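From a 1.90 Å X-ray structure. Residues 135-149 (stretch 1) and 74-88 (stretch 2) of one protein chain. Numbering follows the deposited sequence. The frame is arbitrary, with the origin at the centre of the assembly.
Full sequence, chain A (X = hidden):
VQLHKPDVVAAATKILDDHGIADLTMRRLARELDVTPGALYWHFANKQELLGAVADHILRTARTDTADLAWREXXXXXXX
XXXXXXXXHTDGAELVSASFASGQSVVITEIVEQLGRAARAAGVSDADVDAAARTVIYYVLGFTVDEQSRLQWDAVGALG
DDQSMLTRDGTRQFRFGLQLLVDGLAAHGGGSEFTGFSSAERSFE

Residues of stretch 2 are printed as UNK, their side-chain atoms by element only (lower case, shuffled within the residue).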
# COMPACT_ATOMS: atom_id res chain seq x y z
N THR A 135 9.71 -7.59 -1.68
CA THR A 135 9.12 -7.80 -0.38
C THR A 135 9.36 -6.56 0.53
O THR A 135 8.42 -6.02 1.16
CB THR A 135 9.63 -9.08 0.26
OG1 THR A 135 9.15 -10.27 -0.50
CG2 THR A 135 9.10 -9.17 1.70
N VAL A 136 10.60 -6.11 0.56
CA VAL A 136 10.95 -4.90 1.29
C VAL A 136 10.22 -3.71 0.74
O VAL A 136 9.61 -2.94 1.52
CB VAL A 136 12.46 -4.69 1.26
CG1 VAL A 136 12.90 -3.36 1.95
CG2 VAL A 136 13.20 -5.91 1.87
N ILE A 137 10.15 -3.57 -0.60
CA ILE A 137 9.45 -2.42 -1.14
C ILE A 137 7.99 -2.44 -0.78
O ILE A 137 7.41 -1.37 -0.51
CB ILE A 137 9.65 -2.30 -2.68
CG1 ILE A 137 11.06 -1.91 -2.98
CG2 ILE A 137 8.72 -1.28 -3.30
CD1 ILE A 137 11.50 -0.60 -2.35
N TYR A 138 7.34 -3.62 -0.91
CA TYR A 138 5.96 -3.69 -0.59
C TYR A 138 5.69 -3.29 0.85
O TYR A 138 4.68 -2.62 1.13
CB TYR A 138 5.37 -5.05 -0.89
CG TYR A 138 5.40 -5.43 -2.33
CD1 TYR A 138 5.01 -4.54 -3.31
CD2 TYR A 138 5.74 -6.73 -2.73
CE1 TYR A 138 5.06 -4.91 -4.62
CE2 TYR A 138 5.73 -7.12 -4.04
CZ TYR A 138 5.36 -6.22 -4.98
OH TYR A 138 5.36 -6.55 -6.33
N TYR A 139 6.53 -3.72 1.74
CA TYR A 139 6.41 -3.26 3.12
C TYR A 139 6.48 -1.71 3.24
O TYR A 139 5.64 -1.06 3.91
CB TYR A 139 7.42 -3.91 4.04
CG TYR A 139 7.60 -3.18 5.36
CD1 TYR A 139 6.60 -3.17 6.31
CD2 TYR A 139 8.71 -2.36 5.60
CE1 TYR A 139 6.74 -2.48 7.50
CE2 TYR A 139 8.83 -1.63 6.77
CZ TYR A 139 7.84 -1.69 7.74
OH TYR A 139 7.94 -1.01 8.98
N VAL A 140 7.47 -1.14 2.59
CA VAL A 140 7.72 0.30 2.74
C VAL A 140 6.54 1.09 2.12
O VAL A 140 6.03 2.06 2.67
CB VAL A 140 9.00 0.74 2.04
CG1 VAL A 140 9.07 2.30 2.00
CG2 VAL A 140 10.20 0.14 2.70
N LEU A 141 6.06 0.63 0.98
CA LEU A 141 4.90 1.25 0.39
C LEU A 141 3.59 1.08 1.14
O LEU A 141 2.80 2.05 1.26
CB LEU A 141 4.75 0.85 -1.11
CG LEU A 141 5.89 1.17 -2.04
CD1 LEU A 141 5.60 0.46 -3.37
CD2 LEU A 141 6.06 2.65 -2.19
N GLY A 142 3.30 -0.10 1.66
CA GLY A 142 2.08 -0.31 2.47
C GLY A 142 2.15 0.53 3.76
O GLY A 142 1.19 1.21 4.16
N PHE A 143 3.30 0.51 4.38
CA PHE A 143 3.51 1.28 5.62
C PHE A 143 3.25 2.74 5.38
O PHE A 143 2.49 3.37 6.09
CB PHE A 143 4.90 1.08 6.17
CG PHE A 143 5.18 1.82 7.46
CD1 PHE A 143 5.11 1.13 8.66
CD2 PHE A 143 5.44 3.16 7.46
CE1 PHE A 143 5.34 1.73 9.86
CE2 PHE A 143 5.68 3.82 8.69
CZ PHE A 143 5.67 3.09 9.88
N THR A 144 3.85 3.26 4.34
CA THR A 144 3.88 4.70 4.08
C THR A 144 2.57 5.21 3.44
O THR A 144 2.16 6.30 3.80
CB THR A 144 5.09 5.12 3.25
OG1 THR A 144 6.31 4.57 3.83
CG2 THR A 144 5.19 6.59 3.24
N VAL A 145 1.88 4.43 2.59
CA VAL A 145 0.56 4.77 2.19
C VAL A 145 -0.34 4.90 3.42
O VAL A 145 -1.15 5.82 3.50
CB VAL A 145 -0.04 3.73 1.17
CG1 VAL A 145 -1.51 4.02 0.92
CG2 VAL A 145 0.74 3.77 -0.16
N ASP A 146 -0.26 3.95 4.35
CA ASP A 146 -1.13 3.95 5.49
C ASP A 146 -0.81 5.18 6.39
O ASP A 146 -1.72 5.92 6.81
CB ASP A 146 -0.91 2.67 6.26
CG ASP A 146 -1.75 2.57 7.54
OD1 ASP A 146 -2.88 2.16 7.48
OD2 ASP A 146 -1.25 2.89 8.63
N GLU A 147 0.48 5.42 6.62
CA GLU A 147 0.95 6.56 7.46
C GLU A 147 0.50 7.93 6.91
O GLU A 147 -0.04 8.78 7.60
CB GLU A 147 2.46 6.47 7.59
CG GLU A 147 3.13 7.61 8.35
CD GLU A 147 4.64 7.46 8.37
OE1 GLU A 147 5.26 6.92 7.43
OE2 GLU A 147 5.20 7.91 9.35
N GLN A 148 0.66 8.11 5.63
CA GLN A 148 0.35 9.36 4.98
C GLN A 148 -1.14 9.59 4.81
O GLN A 148 -1.62 10.72 4.99
CB GLN A 148 1.15 9.39 3.68
CG GLN A 148 1.08 10.61 2.85
CD GLN A 148 2.15 10.57 1.78
OE1 GLN A 148 2.21 9.63 0.96
NE2 GLN A 148 2.98 11.59 1.77
N SER A 149 -1.93 8.54 4.56
CA SER A 149 -3.32 8.71 4.63
C SER A 149 -3.75 9.20 6.01
O SER A 149 -4.60 10.06 6.11
CB SER A 149 -4.10 7.41 4.43
OG SER A 149 -3.70 6.95 3.20
N UNK A 74 22.70 -1.07 4.61
CA UNK A 74 22.20 -0.67 3.32
C UNK A 74 20.65 -0.70 3.17
O UNK A 74 20.05 0.18 2.51
o UNK A 74 24.14 -2.94 0.07
n UNK A 74 25.98 -3.09 1.36
c UNK A 74 24.27 -1.54 2.01
c UNK A 74 22.73 -1.59 2.20
c UNK A 74 24.78 -2.58 1.06
N UNK A 75 20.05 -1.77 3.69
CA UNK A 75 18.60 -1.87 3.61
C UNK A 75 17.98 -0.76 4.45
O UNK A 75 17.09 -0.05 3.99
c UNK A 75 16.61 -3.16 4.34
c UNK A 75 18.13 -3.21 4.10
c UNK A 75 18.51 -4.26 3.02
c UNK A 75 18.39 -5.60 3.51
N UNK A 76 18.48 -0.60 5.65
CA UNK A 76 17.95 0.48 6.51
C UNK A 76 18.07 1.83 5.81
O UNK A 76 17.11 2.59 5.77
n UNK A 76 16.79 -0.60 9.39
c UNK A 76 16.60 -1.70 10.10
c UNK A 76 18.63 -1.80 9.24
c UNK A 76 18.06 -0.64 8.81
n UNK A 76 17.70 -2.44 10.02
c UNK A 76 18.58 0.47 7.93
N UNK A 77 19.23 2.13 5.24
CA UNK A 77 19.52 3.46 4.70
C UNK A 77 18.68 3.71 3.50
O UNK A 77 17.99 4.76 3.39
c UNK A 77 21.51 5.03 4.16
c UNK A 77 21.06 3.63 4.42
c UNK A 77 21.62 5.92 5.43
o UNK A 77 21.49 5.44 6.57
o UNK A 77 21.86 7.13 5.26
N UNK A 78 18.58 2.73 2.59
CA UNK A 78 17.73 2.87 1.44
C UNK A 78 16.25 3.06 1.72
O UNK A 78 15.55 3.84 1.06
c UNK A 78 17.91 1.73 0.43
o UNK A 78 19.22 1.89 -0.14
N UNK A 79 15.73 2.30 2.66
CA UNK A 79 14.30 2.34 2.94
C UNK A 79 13.95 3.64 3.67
O UNK A 79 12.92 4.18 3.41
s UNK A 79 13.96 -0.41 2.80
c UNK A 79 13.97 1.13 3.85
N UNK A 80 14.80 4.08 4.61
CA UNK A 80 14.54 5.37 5.28
C UNK A 80 14.53 6.48 4.26
O UNK A 80 13.64 7.34 4.28
n UNK A 80 20.01 4.39 8.34
n UNK A 80 18.36 3.55 9.76
c UNK A 80 16.48 5.54 8.66
c UNK A 80 15.58 5.71 6.35
c UNK A 80 15.52 4.92 7.64
c UNK A 80 18.75 4.45 8.81
n UNK A 80 17.90 5.37 8.30
N UNK A 81 15.48 6.46 3.32
CA UNK A 81 15.54 7.57 2.34
C UNK A 81 14.33 7.51 1.46
O UNK A 81 13.76 8.55 1.09
c UNK A 81 16.80 7.52 1.50
N UNK A 82 13.88 6.29 1.14
CA UNK A 82 12.72 6.15 0.32
C UNK A 82 11.44 6.66 1.04
O UNK A 82 10.66 7.42 0.47
c UNK A 82 11.26 4.38 -0.81
c UNK A 82 11.01 5.11 -2.12
c UNK A 82 12.58 4.69 -0.16
c UNK A 82 11.16 2.88 -1.06
N UNK A 83 11.22 6.22 2.28
CA UNK A 83 10.05 6.70 3.00
C UNK A 83 10.04 8.25 3.14
O UNK A 83 9.02 8.91 2.97
n UNK A 83 7.86 7.69 9.47
c UNK A 83 8.64 7.11 8.56
n UNK A 83 9.94 7.16 8.73
n UNK A 83 8.10 6.50 7.53
c UNK A 83 8.81 5.83 6.47
c UNK A 83 10.04 6.06 4.37
c UNK A 83 9.01 6.71 5.31
N UNK A 84 11.20 8.80 3.46
CA UNK A 84 11.30 10.27 3.62
C UNK A 84 10.94 10.99 2.31
O UNK A 84 10.15 11.97 2.31
c UNK A 84 12.69 10.67 4.18
c UNK A 84 12.82 10.43 5.74
o UNK A 84 11.83 10.23 6.57
o UNK A 84 13.99 10.45 6.15
N UNK A 85 11.39 10.47 1.18
CA UNK A 85 10.99 11.07 -0.09
C UNK A 85 9.50 10.97 -0.35
O UNK A 85 8.87 11.94 -0.79
c UNK A 85 11.80 10.53 -1.23
N UNK A 86 8.87 9.84 0.01
CA UNK A 86 7.47 9.72 -0.21
C UNK A 86 6.68 10.68 0.69
O UNK A 86 5.66 11.26 0.27
c UNK A 86 7.66 7.17 -0.75
c UNK A 86 7.32 5.78 -0.19
c UNK A 86 7.34 7.31 -2.24
c UNK A 86 6.97 8.28 0.05
N UNK A 87 7.13 10.81 1.93
CA UNK A 87 6.45 11.69 2.89
C UNK A 87 6.57 13.20 2.59
O UNK A 87 5.83 13.97 3.14
c UNK A 87 7.08 9.94 6.22
c UNK A 87 6.47 10.09 4.83
c UNK A 87 6.93 11.44 4.30
c UNK A 87 4.97 9.92 4.88
N UNK A 88 7.46 13.54 1.70
CA UNK A 88 7.79 14.92 1.33
C UNK A 88 6.79 15.50 0.39
O UNK A 88 6.86 16.67 0.17
c UNK A 88 9.19 14.97 0.63
o UNK A 88 10.10 14.68 1.63
O HOH W 1 3.58 13.36 4.18

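Position 74 has three carbons, the last carrying one oxygen and one nitrogen, and lies out of reach of stretch 1: Gln74. Position 75 has four carbons forked at the first, one arm two carbons long, and touches Val136: Ile75, whose CG2 sits 4.4 Å from Val136 CG1. At 76, one carbon leads to a five-membered ring with two nitrogens, making no contact: His76. Position 77, three carbons ending in two oxygens, is also remote: Glu77. Position 78, a carbon and an oxygen, is Ser78, again without a partner across the contact.

Position 79 has one carbon and a sulfur pointing into stretch 1, hence Cys79. Its SG packs against two valines, 3.2 Å from Val136 CG1 and 3.8 Å from Val140 CG2.

Position 80 carries three carbons, a nitrogen, then a carbon with two more nitrogens, and points away: Arg80. Its NH2 bridges back to Glu77 OE1 at 2.5 Å within its own helix. Position 81 is a single carbon, Ala81, out of reach.

Position 82 has four carbons forked at the second and faces Ile137 and Val140: Leu82. Its CD2 lies 3.7 Å from Ile137 CD1 and 3.8 Å from Val140 CG1.

Position 83 repeats the three-carbon chain with a three-nitrogen end, but that end reaches Glu147 and passes Phe143: Arg83. The chain is extended, t at chi1 through chi3, and meets the carboxylate in a two-pronged salt bridge, NE to Glu147 OE1 at 2.9 Å and NH2 to Glu147 OE2 at 2.7 Å.

Position 84, two carbons ending in two oxygens, points its CB away: Asp84. Position 85, one carbon, is Ala85, out of reach. Position 86, four carbons forked at the second, faces Val140, Leu141 and Thr144: Leu86, with CD1 3.9 Å from Leu141 CD2. Position 87 has the same fork beside Thr144, Glu147 and Gln148: Leu87, its CD2 3.7 Å from Thr144 CG2. Position 88, a carbon and an oxygen, is Ser88; its OG bonds back to Asp84 O at 2.8 Å.

The helices run in the same general direction, crossing at -34° with axes 10.4 Å apart at closest approach. Contacts recur at 75, 79, 82, 83, 86 and 87, the spacing that keeps one helical face inward. Apolar packing dominates early; later, polar groups join it. Gln148 NE2 donates to Leu86 O at 3.1 Å, and a water accepts from that nitrogen while donating to Leu87 O, tying side chain to backbone.

Stretch 2, residues 74-88: QIHESCRALRDALLS
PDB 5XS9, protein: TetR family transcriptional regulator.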